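Local atomic coordinates of beta-N-acetylhexosaminidase (Streptomyces plicatus, PDB entry 5FCZ), a protein that removes terminal beta-linked N-acetylhexosamine residues from glycans and related conjugates by hydrolysis, probably with the sugar bound in the pocket of a TIM barrel. Residues A[255-260]-A[283-288]; A[164-169]-A[200-205]. All blocks are in the same frame, centred on the assembly; numbering follows the deposited sequence.

Contact 1: residues A[255-260]-A[283-288]; sequences GHTNAA and GFSSLC. With TNX (1,5-anhydro-2-deoxy-2-(ethanethioylamino)-D-arabino-hex-1-enitol), chain B.
S285 plugs its hydroxymethyl group into the turn formed by H256, T257 and N258, where the loop following barrel strand 246-250 of the (beta/alpha)8 catalytic domain enters helix 258-263. Its CB rests 3.8 Å from N258 N, beside N258 CB. From there OG takes the position between its own backbone N and carbonyl carbon (chi1 63°), which turns it toward the backbone N atoms of H256 and T257. T257 N donates to S285 OG across 3.0 Å in a fairly straight bond (159° at the hydrogen), while H256 N, although close, is badly angled for a bond to this oxygen. S285 OG is also hydrogen-bonded to D198, whose carboxylate receives N258 N as well, so serine and aspartate together hold the backbone at the start of the helix. H256 N turns instead to water 1, which in turn donates to S285 O and so forms a second, solvent-mediated link between the segments. Beyond the serine, T257 and L287 cross at about a right angle, CG2 of the threonine packing 3.8 Å from CG of the leucine, while T257 OG1 bonds back to P254. The side chain of H256 leaves the backbone away from 283-288, its ring hydrogen-bonded to D197 and E320; CE1 comes to 3.1 Å from O3 of the bound sugar derivative TNX.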
# COMPACT_ATOMS: atom_id res chain seq x y z
N GLY A 255 10.39 16.37 12.59
CA GLY A 255 10.99 15.31 13.35
C GLY A 255 11.35 14.12 12.46
O GLY A 255 11.12 14.13 11.26
N HIS A 256 11.93 13.09 13.09
CA HIS A 256 12.46 11.94 12.35
C HIS A 256 13.43 12.39 11.25
O HIS A 256 13.42 11.90 10.11
CB HIS A 256 11.29 11.09 11.79
CG HIS A 256 10.59 10.29 12.84
ND1 HIS A 256 11.07 9.07 13.28
CD2 HIS A 256 9.49 10.55 13.57
CE1 HIS A 256 10.27 8.61 14.22
NE2 HIS A 256 9.30 9.49 14.42
N THR A 257 14.29 13.34 11.58
CA THR A 257 15.11 14.04 10.59
C THR A 257 16.60 13.85 10.83
O THR A 257 17.39 14.55 10.20
CB THR A 257 14.77 15.53 10.59
OG1 THR A 257 14.61 15.98 11.94
CG2 THR A 257 13.51 15.80 9.80
N ASN A 258 17.02 12.91 11.68
CA ASN A 258 18.44 12.82 12.01
C ASN A 258 19.33 12.55 10.80
O ASN A 258 20.44 13.08 10.73
CB ASN A 258 18.72 11.74 13.05
CG ASN A 258 20.14 11.85 13.58
OD1 ASN A 258 20.45 12.79 14.29
ND2 ASN A 258 21.02 10.92 13.19
N ALA A 259 18.92 11.69 9.87
CA ALA A 259 19.83 11.40 8.76
C ALA A 259 20.18 12.67 8.00
O ALA A 259 21.32 12.87 7.58
CB ALA A 259 19.23 10.37 7.80
N ALA A 260 19.21 13.57 7.87
CA ALA A 260 19.48 14.83 7.21
C ALA A 260 20.36 15.72 8.07
O ALA A 260 21.31 16.35 7.58
CB ALA A 260 18.16 15.52 6.86
N GLY A 283 11.91 10.32 18.48
CA GLY A 283 11.50 11.53 19.15
C GLY A 283 12.58 12.55 19.41
O GLY A 283 12.24 13.67 19.80
N PHE A 284 13.85 12.23 19.18
CA PHE A 284 14.96 13.06 19.67
C PHE A 284 15.48 14.08 18.66
O PHE A 284 16.25 14.96 19.05
CB PHE A 284 16.13 12.16 20.11
CG PHE A 284 16.60 11.20 19.04
CD1 PHE A 284 17.55 11.59 18.12
CD2 PHE A 284 16.09 9.91 18.97
CE1 PHE A 284 17.95 10.73 17.13
CE2 PHE A 284 16.49 9.05 17.98
CZ PHE A 284 17.41 9.45 17.05
N SER A 285 15.06 14.03 17.40
CA SER A 285 15.60 14.88 16.35
C SER A 285 14.59 15.95 15.96
O SER A 285 13.38 15.72 16.03
CB SER A 285 15.97 14.04 15.11
OG SER A 285 14.80 13.42 14.57
N SER A 286 15.11 17.10 15.52
CA SER A 286 14.27 18.19 15.01
C SER A 286 15.07 19.07 14.06
O SER A 286 16.21 19.42 14.37
CB SER A 286 13.72 19.06 16.14
OG SER A 286 12.87 20.12 15.65
N LEU A 287 14.46 19.43 12.94
CA LEU A 287 14.93 20.54 12.11
C LEU A 287 14.92 21.82 12.92
O LEU A 287 14.20 21.95 13.91
CB LEU A 287 14.04 20.74 10.88
CG LEU A 287 14.01 19.60 9.86
CD1 LEU A 287 13.16 19.98 8.67
CD2 LEU A 287 15.39 19.22 9.42
N CYS A 288 15.70 22.81 12.46
CA CYS A 288 15.84 24.08 13.16
C CYS A 288 14.83 25.07 12.60
O CYS A 288 15.05 25.67 11.54
CB CYS A 288 17.26 24.62 13.04
SG CYS A 288 17.60 26.00 14.14
C1 TNX B . 5.99 5.20 15.53
S7 TNX B . 3.96 5.28 13.62
C2 TNX B . 6.41 5.86 14.47
C3 TNX B . 7.48 5.23 13.56
C4 TNX B . 7.73 3.80 14.11
C5 TNX B . 6.38 3.14 14.46
C6 TNX B . 6.64 1.79 15.11
C7 TNX B . 4.59 6.81 13.42
C8 TNX B . 3.92 7.82 12.52
N2 TNX B . 5.74 7.05 14.04
O3 TNX B . 8.63 6.03 13.54
O4 TNX B . 8.39 3.08 13.12
O5 TNX B . 5.59 3.91 15.39
O6 TNX B . 5.51 0.98 14.97
O HOH W 1 11.72 13.48 16.22

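Contact 2: residues A[164-169]-A[200-205]; sequences LDVSRH and GWRIAI. With TNX (1,5-anhydro-2-deoxy-2-(ethanethioylamino)-D-arabino-hex-1-enitol), chain B.
R202 bends at chi2 (-58°), and this turn brings the edge of its guanidinium to V166 O, with S167 O approaching obliquely, just past the end of barrel strand 159-165. R168 is bent at the same torsion in the other sense (51°), but leads away from the contact and into the sugar pocket of the TIM barrel. R202 NE donates to V166 O at 2.8 Å (148° at the hydrogen), the oxygen lying slightly out of the guanidinium plane. NH2 reaches S167 O at 2.7 Å, but at a poorer angle, and this bond is weak. CA of G200 sits 3.6 Å above the guanidinium plane, over its centre; with no side chain on the glycine, the flat group can lie this close. The aliphatic part of R202 slides past V166 in the opposite direction, CG meeting V166 CG2 at 4.0 Å. With an alanine here instead of R202, V166 O and S167 O would probably lose these donors, and the turn would be freer to shift. That turn is also braced from within: D165 OD1 accepts S167 N at 2.8 Å, forming an Asx turn, and R168 N as well. D165 OD2 meets R168 NH1 at 3.1 Å in a salt bridge, approached from above the carboxylate plane. R168 meets the ligand edge-on, NH1 donating to TNX O4 (2.9 Å) and NH2 to TNX O3 (2.8 Å), with D197 as a further salt-bridge partner of NH2. R202 thus appears to act in the second shell: its buried positive charge is probably stabilised by carbonyl oxygens, T218 O among them, and its bonds probably steady the turn that presents the sugar-binding arginine.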
# COMPACT_ATOMS: atom_id res chain seq x y z
N LEU A 164 5.67 1.15 2.93
CA LEU A 164 6.90 0.47 3.28
C LEU A 164 7.89 1.48 3.83
O LEU A 164 8.08 2.55 3.26
CB LEU A 164 7.52 -0.27 2.10
CG LEU A 164 8.67 -1.20 2.49
CD1 LEU A 164 8.23 -2.30 3.49
CD2 LEU A 164 9.34 -1.81 1.26
N ASP A 165 8.50 1.12 4.96
CA ASP A 165 9.54 1.91 5.60
C ASP A 165 10.86 1.40 5.03
O ASP A 165 11.22 0.23 5.23
CB ASP A 165 9.41 1.77 7.12
CG ASP A 165 10.64 2.23 7.90
OD1 ASP A 165 11.55 2.89 7.32
OD2 ASP A 165 10.67 1.89 9.12
N VAL A 166 11.55 2.25 4.26
CA VAL A 166 12.85 1.90 3.70
C VAL A 166 13.95 2.67 4.40
O VAL A 166 15.14 2.52 4.05
CB VAL A 166 12.92 2.08 2.17
CG1 VAL A 166 11.92 1.14 1.46
CG2 VAL A 166 12.71 3.53 1.77
N SER A 167 13.59 3.45 5.43
CA SER A 167 14.58 4.21 6.18
C SER A 167 15.23 3.36 7.25
O SER A 167 16.44 3.47 7.46
CB SER A 167 13.95 5.44 6.82
OG SER A 167 13.34 6.25 5.86
N ARG A 168 14.43 2.53 7.94
CA ARG A 168 14.96 1.81 9.10
C ARG A 168 15.87 0.68 8.67
O ARG A 168 17.02 0.60 9.09
CB ARG A 168 13.83 1.30 9.98
CG ARG A 168 13.46 2.28 11.02
CD ARG A 168 13.19 3.68 10.42
NE ARG A 168 12.78 4.59 11.49
CZ ARG A 168 11.54 4.70 11.95
NH1 ARG A 168 10.53 3.99 11.42
NH2 ARG A 168 11.31 5.51 12.96
N HIS A 169 15.37 -0.20 7.80
CA HIS A 169 16.22 -1.03 6.96
C HIS A 169 15.93 -0.71 5.50
O HIS A 169 14.77 -0.58 5.12
CB HIS A 169 16.01 -2.50 7.22
CG HIS A 169 16.60 -2.95 8.51
ND1 HIS A 169 15.90 -2.95 9.70
CD2 HIS A 169 17.85 -3.39 8.80
CE1 HIS A 169 16.69 -3.39 10.67
NE2 HIS A 169 17.88 -3.65 10.15
N GLY A 200 18.14 6.90 8.21
CA GLY A 200 18.39 6.84 6.80
C GLY A 200 17.69 7.88 5.97
O GLY A 200 16.57 8.30 6.26
N TRP A 201 18.40 8.32 4.94
CA TRP A 201 17.89 9.20 3.89
C TRP A 201 18.08 8.45 2.59
O TRP A 201 19.21 8.12 2.23
CB TRP A 201 18.63 10.55 3.86
CG TRP A 201 18.04 11.46 2.87
CD1 TRP A 201 18.21 11.43 1.52
CD2 TRP A 201 17.12 12.52 3.13
NE1 TRP A 201 17.45 12.39 0.92
CE2 TRP A 201 16.77 13.08 1.88
CE3 TRP A 201 16.55 13.04 4.30
CZ2 TRP A 201 15.88 14.15 1.76
CZ3 TRP A 201 15.66 14.10 4.18
CH2 TRP A 201 15.34 14.65 2.91
N ARG A 202 16.98 8.15 1.89
CA ARG A 202 16.99 7.14 0.84
C ARG A 202 16.71 7.66 -0.56
O ARG A 202 16.49 6.84 -1.45
CB ARG A 202 15.98 6.04 1.16
CG ARG A 202 16.11 5.45 2.56
CD ARG A 202 17.48 4.87 2.84
NE ARG A 202 17.51 4.06 4.06
CZ ARG A 202 18.62 3.83 4.77
NH1 ARG A 202 19.79 4.32 4.39
NH2 ARG A 202 18.59 3.10 5.88
N ILE A 203 16.72 8.97 -0.80
CA ILE A 203 16.45 9.48 -2.14
C ILE A 203 17.51 10.54 -2.46
O ILE A 203 17.77 11.44 -1.66
CB ILE A 203 15.01 10.04 -2.26
CG1 ILE A 203 14.71 10.56 -3.67
CG2 ILE A 203 14.72 11.13 -1.24
CD1 ILE A 203 14.82 9.49 -4.78
N ALA A 204 18.13 10.41 -3.62
CA ALA A 204 19.16 11.36 -4.01
C ALA A 204 18.55 12.72 -4.30
O ALA A 204 17.58 12.84 -5.05
CB ALA A 204 19.91 10.83 -5.24
N ILE A 205 19.10 13.75 -3.68
CA ILE A 205 18.66 15.12 -3.89
C ILE A 205 19.86 15.86 -4.46
O ILE A 205 20.91 15.93 -3.81
CB ILE A 205 18.16 15.80 -2.60
CG1 ILE A 205 17.07 14.96 -1.90
CG2 ILE A 205 17.62 17.19 -2.94
CD1 ILE A 205 15.72 14.90 -2.71
C1 TNX B . 5.99 5.20 15.53
S7 TNX B . 3.96 5.28 13.62
C2 TNX B . 6.41 5.86 14.47
C3 TNX B . 7.48 5.23 13.56
C4 TNX B . 7.73 3.80 14.11
C5 TNX B . 6.38 3.14 14.46
C6 TNX B . 6.64 1.79 15.11
C7 TNX B . 4.59 6.81 13.42
C8 TNX B . 3.92 7.82 12.52
N2 TNX B . 5.74 7.05 14.04
O3 TNX B . 8.63 6.03 13.54
O4 TNX B . 8.39 3.08 13.12
O5 TNX B . 5.59 3.91 15.39
O6 TNX B . 5.51 0.98 14.97

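How the contacts relate
From the N terminus, strand 159-165 ends within 164-169, and contact 2 closes the loop that holds helix 173-184 and strand 190-194, the first beta-alpha-beta step of the barrel. After 200-205 the chain passes through helices 210-213 and 230-242 and strand 246-250 before contact 1 opens; this closes a shorter loop, mostly irregular, that starts with the end of helix 258-263, ahead of helix 292-308. The two loops follow in series, neither nesting nor crossing. Their centres are about 14 Å apart, yet they touch: A259 CB packs 3.5 Å from G200 C, and H256 CE1 lies 3.5 Å from R168 NH2. Both reach TNX, tying the loops after barrel strands 159-165, 190-194 and 246-250 around one pocket.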